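Local atomic coordinates of SnoaL-like domain-containing protein (Silicibacter pomeroyi, PDB entry 3FLJ), a protein that is of unknown function but belongs to the SnoaL-like family with a cystatin-like fold, which suggests, without proving, a small-molecule pocket. Residues 88-94 and 105-111. Sequence-based numbering, arbitrary orientation.
Sequences KDWALEF and GVDLITL
Phe94 lays its ring over the backbone of Gly105, its partner in a hydrogen-bonded pair of this antiparallel hairpin. With chi1 at 63°, CG sits between the backbone N and the carbonyl carbon, which swings the ring across to the neighbouring strand; CA of Gly105 then makes a CH-pi contact 3.8 Å from the ring centroid. Glycine suits this place because a CB would run into CZ of Phe94. The far rim reaches Asp107, where CE2 lies 3.3 Å from OD1, the ring and carboxylate planes being 36° apart. An alanine in place of Phe94 would probably uncover the Gly105 backbone, leave Phe78 without its stacking partner and deprive OD1 of Asp107 of its aromatic neighbour. Asp107 OD2 is hydrogen-bonded to Tyr80 OH, which helps fix the group, while OD1 lies near an unidentified molecule, probably from the crystallisation liquor, though such molecules often mark pockets.

Farther along the same face, Leu92 CD1 meets Ile109 CG1 diagonally at 4.0 Å. Leu111 CD1 approaches the pyrrole part of the Trp90 indole, 4.1 Å from NE1, whose hydrogen goes to Gly87 O. On the reverse face Ala91 touches Val106 CG1 at 3.8 Å and Leu108 CD2 at 4.1 Å; it also packs on Ala91 of the second subunit, where a small side chain suits close packing. Glu93, extended with CG anti to the backbone N (chi1 176°), forms salt bridges with Arg81 and Arg82 of its own chain, which would offset its buried charge. Seven nearly straight backbone hydrogen bonds join the strands.

The face bearing Trp90, Leu92 and Ile109 packs against helix 22-31, as expected of a cystatin-like fold. Arg82 of the second subunit forms a salt bridge with Asp89, and strands 78-86 and 117-125 flank the hairpin within the sheet.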
ATOM      1  N   LYS A  88       4.208 -14.934   9.776  1.00 46.00           N
ATOM      2  CA  LYS A  88       2.907 -14.937   9.099  1.00 46.48           C
ATOM      3  C   LYS A  88       2.471 -13.596   8.524  1.00 45.07           C
ATOM      4  O   LYS A  88       1.486 -13.576   7.800  1.00 44.36           O
ATOM      5  CB  LYS A  88       1.846 -15.500  10.059  1.00 47.85           C
ATOM      6  CG  LYS A  88       2.124 -16.993  10.331  1.00 50.05           C
ATOM      7  CD  LYS A  88       1.166 -17.630  11.308  1.00 50.75           C
ATOM      8  CE  LYS A  88       1.452 -19.120  11.425  1.00 55.39           C
ATOM      9  NZ  LYS A  88       2.861 -19.444  11.805  1.00 62.65           N
ATOM     10  N   ASP A  89       3.241 -12.525   8.759  1.00 44.00           N
ATOM     11  CA  ASP A  89       2.887 -11.150   8.381  1.00 43.66           C
ATOM     12  C   ASP A  89       3.876 -10.618   7.364  1.00 43.09           C
ATOM     13  O   ASP A  89       5.053 -10.503   7.685  1.00 41.77           O
ATOM     14  CB  ASP A  89       2.934 -10.282   9.647  1.00 44.76           C
ATOM     15  CG  ASP A  89       1.914 -10.710  10.688  1.00 47.93           C
ATOM     16  OD1 ASP A  89       0.735 -10.830  10.324  1.00 48.47           O
ATOM     17  OD2 ASP A  89       2.294 -10.931  11.865  1.00 60.59           O
ATOM     18  N   TRP A  90       3.404 -10.316   6.143  1.00 43.31           N
ATOM     19  CA  TRP A  90       4.263  -9.846   5.034  1.00 43.02           C
ATOM     20  C   TRP A  90       3.673  -8.692   4.225  1.00 42.87           C
ATOM     21  O   TRP A  90       2.453  -8.565   4.126  1.00 43.43           O
ATOM     22  CB  TRP A  90       4.568 -11.008   4.075  1.00 42.92           C
ATOM     23  CG  TRP A  90       5.325 -12.117   4.727  1.00 41.49           C
ATOM     24  CD1 TRP A  90       4.804 -13.165   5.404  1.00 42.62           C
ATOM     25  CD2 TRP A  90       6.745 -12.248   4.806  1.00 40.16           C
ATOM     26  NE1 TRP A  90       5.807 -13.960   5.892  1.00 43.52           N
ATOM     27  CE2 TRP A  90       7.014 -13.426   5.550  1.00 42.60           C
ATOM     28  CE3 TRP A  90       7.821 -11.496   4.312  1.00 43.39           C
ATOM     29  CZ2 TRP A  90       8.316 -13.880   5.807  1.00 41.24           C
ATOM     30  CZ3 TRP A  90       9.124 -11.936   4.573  1.00 43.10           C
ATOM     31  CH2 TRP A  90       9.358 -13.127   5.303  1.00 44.60           C
ATOM     32  N   ALA A  91       4.561  -7.860   3.671  1.00 42.40           N
ATOM     33  CA  ALA A  91       4.208  -6.734   2.789  1.00 43.33           C
ATOM     34  C   ALA A  91       5.145  -6.840   1.580  1.00 43.34           C
ATOM     35  O   ALA A  91       6.364  -6.695   1.742  1.00 42.90           O
ATOM     36  CB  ALA A  91       4.405  -5.410   3.516  1.00 42.98           C
ATOM     37  N   LEU A  92       4.591  -7.183   0.413  1.00 42.73           N
ATOM     38  CA  LEU A  92       5.358  -7.323  -0.830  1.00 42.78           C
ATOM     39  C   LEU A  92       5.080  -6.097  -1.708  1.00 42.69           C
ATOM     40  O   LEU A  92       4.004  -5.967  -2.305  1.00 42.20           O
ATOM     41  CB  LEU A  92       5.024  -8.612  -1.583  1.00 44.17           C
ATOM     42  CG  LEU A  92       5.360  -9.959  -0.940  1.00 43.54           C
ATOM     43  CD1 LEU A  92       4.409 -10.285   0.185  1.00 44.09           C
ATOM     44  CD2 LEU A  92       5.370 -11.102  -2.002  1.00 43.38           C
ATOM     45  N   GLU A  93       6.070  -5.213  -1.775  1.00 42.05           N
ATOM     46  CA  GLU A  93       6.001  -3.983  -2.556  1.00 42.88           C
ATOM     47  C   GLU A  93       6.317  -4.288  -4.014  1.00 42.57           C
ATOM     48  O   GLU A  93       7.319  -4.936  -4.287  1.00 41.57           O
ATOM     49  CB  GLU A  93       7.000  -2.973  -1.998  1.00 42.76           C
ATOM     50  CG  GLU A  93       7.151  -1.650  -2.731  1.00 41.84           C
ATOM     51  CD  GLU A  93       8.316  -0.873  -2.169  1.00 44.44           C
ATOM     52  OE1 GLU A  93       8.499  -0.891  -0.948  1.00 51.23           O
ATOM     53  OE2 GLU A  93       9.069  -0.277  -2.924  1.00 51.26           O
ATOM     54  N   PHE A  94       5.488  -3.776  -4.928  1.00 42.63           N
ATOM     55  CA  PHE A  94       5.679  -3.956  -6.374  1.00 43.51           C
ATOM     56  C   PHE A  94       5.501  -2.669  -7.171  1.00 43.90           C
ATOM     57  O   PHE A  94       4.939  -1.692  -6.665  1.00 44.45           O
ATOM     58  CB  PHE A  94       4.726  -5.034  -6.912  1.00 44.21           C
ATOM     59  CG  PHE A  94       3.250  -4.701  -6.784  1.00 43.22           C
ATOM     60  CD1 PHE A  94       2.589  -3.978  -7.789  1.00 45.57           C
ATOM     61  CD2 PHE A  94       2.514  -5.140  -5.683  1.00 44.51           C
ATOM     62  CE1 PHE A  94       1.206  -3.680  -7.692  1.00 45.84           C
ATOM     63  CE2 PHE A  94       1.127  -4.862  -5.571  1.00 45.50           C
ATOM     64  CZ  PHE A  94       0.473  -4.127  -6.577  1.00 44.91           C
ATOM     65  N   GLY A 105       2.417  -0.555  -5.688  1.00 41.55           N
ATOM     66  CA  GLY A 105       1.508  -1.149  -4.718  1.00 41.81           C
ATOM     67  C   GLY A 105       2.180  -2.052  -3.717  1.00 42.09           C
ATOM     68  O   GLY A 105       3.393  -2.237  -3.773  1.00 41.37           O
ATOM     69  N   VAL A 106       1.372  -2.535  -2.769  1.00 42.07           N
ATOM     70  CA  VAL A 106       1.779  -3.515  -1.752  1.00 42.75           C
ATOM     71  C   VAL A 106       0.719  -4.617  -1.621  1.00 43.94           C
ATOM     72  O   VAL A 106      -0.466  -4.307  -1.495  1.00 44.91           O
ATOM     73  CB  VAL A 106       2.000  -2.878  -0.352  1.00 42.38           C
ATOM     74  CG1 VAL A 106       2.339  -3.978   0.727  1.00 43.18           C
ATOM     75  CG2 VAL A 106       3.107  -1.829  -0.419  1.00 43.63           C
ATOM     76  N   ASP A 107       1.165  -5.878  -1.668  1.00 44.81           N
ATOM     77  CA  ASP A 107       0.333  -7.044  -1.344  1.00 45.09           C
ATOM     78  C   ASP A 107       0.533  -7.284   0.153  1.00 44.12           C
ATOM     79  O   ASP A 107       1.632  -7.664   0.572  1.00 43.35           O
ATOM     80  CB  ASP A 107       0.765  -8.294  -2.135  1.00 45.87           C
ATOM     81  CG  ASP A 107       0.591  -8.140  -3.646  1.00 48.07           C
ATOM     82  OD1 ASP A 107      -0.355  -7.454  -4.097  1.00 50.21           O
ATOM     83  OD2 ASP A 107       1.383  -8.755  -4.386  1.00 50.36           O
ATOM     84  N   LEU A 108      -0.510  -7.042   0.952  1.00 44.46           N
ATOM     85  CA  LEU A 108      -0.481  -7.266   2.408  1.00 44.44           C
ATOM     86  C   LEU A 108      -0.970  -8.689   2.633  1.00 44.02           C
ATOM     87  O   LEU A 108      -2.154  -8.976   2.411  1.00 44.43           O
ATOM     88  CB  LEU A 108      -1.349  -6.256   3.155  1.00 44.40           C
ATOM     89  CG  LEU A 108      -0.870  -4.803   3.102  1.00 45.46           C
ATOM     90  CD1 LEU A 108      -1.981  -3.840   3.551  1.00 39.90           C
ATOM     91  CD2 LEU A 108       0.416  -4.626   3.939  1.00 40.45           C
ATOM     92  N   ILE A 109      -0.064  -9.561   3.080  1.00 42.55           N
ATOM     93  CA  ILE A 109      -0.336 -10.990   3.241  1.00 42.91           C
ATOM     94  C   ILE A 109      -0.304 -11.414   4.696  1.00 43.02           C
ATOM     95  O   ILE A 109       0.629 -11.052   5.413  1.00 43.11           O
ATOM     96  CB  ILE A 109       0.688 -11.843   2.443  1.00 42.38           C
ATOM     97  CG1 ILE A 109       0.646 -11.508   0.940  1.00 44.19           C
ATOM     98  CG2 ILE A 109       0.457 -13.362   2.647  1.00 42.27           C
ATOM     99  CD1 ILE A 109      -0.681 -11.747   0.210  1.00 44.35           C
ATOM    100  N   THR A 110      -1.332 -12.167   5.102  1.00 43.17           N
ATOM    101  CA  THR A 110      -1.415 -12.819   6.410  1.00 43.28           C
ATOM    102  C   THR A 110      -1.525 -14.317   6.120  1.00 44.00           C
ATOM    103  O   THR A 110      -2.458 -14.743   5.419  1.00 43.97           O
ATOM    104  CB  THR A 110      -2.614 -12.360   7.240  1.00 44.44           C
ATOM    105  OG1 THR A 110      -2.668 -10.927   7.233  1.00 45.20           O
ATOM    106  CG2 THR A 110      -2.485 -12.867   8.688  1.00 40.98           C
ATOM    107  N   LEU A 111      -0.561 -15.095   6.621  1.00 43.31           N
ATOM    108  CA  LEU A 111      -0.555 -16.554   6.460  1.00 43.65           C
ATOM    109  C   LEU A 111      -1.248 -17.196   7.658  1.00 43.46           C
ATOM    110  O   LEU A 111      -1.253 -16.629   8.757  1.00 43.47           O
ATOM    111  CB  LEU A 111       0.873 -17.105   6.319  1.00 43.28           C
ATOM    112  CG  LEU A 111       1.734 -16.524   5.177  1.00 41.90           C
ATOM    113  CD1 LEU A 111       3.174 -17.067   5.249  1.00 37.97           C
ATOM    114  CD2 LEU A 111       1.123 -16.787   3.800  1.00 40.46           C
TER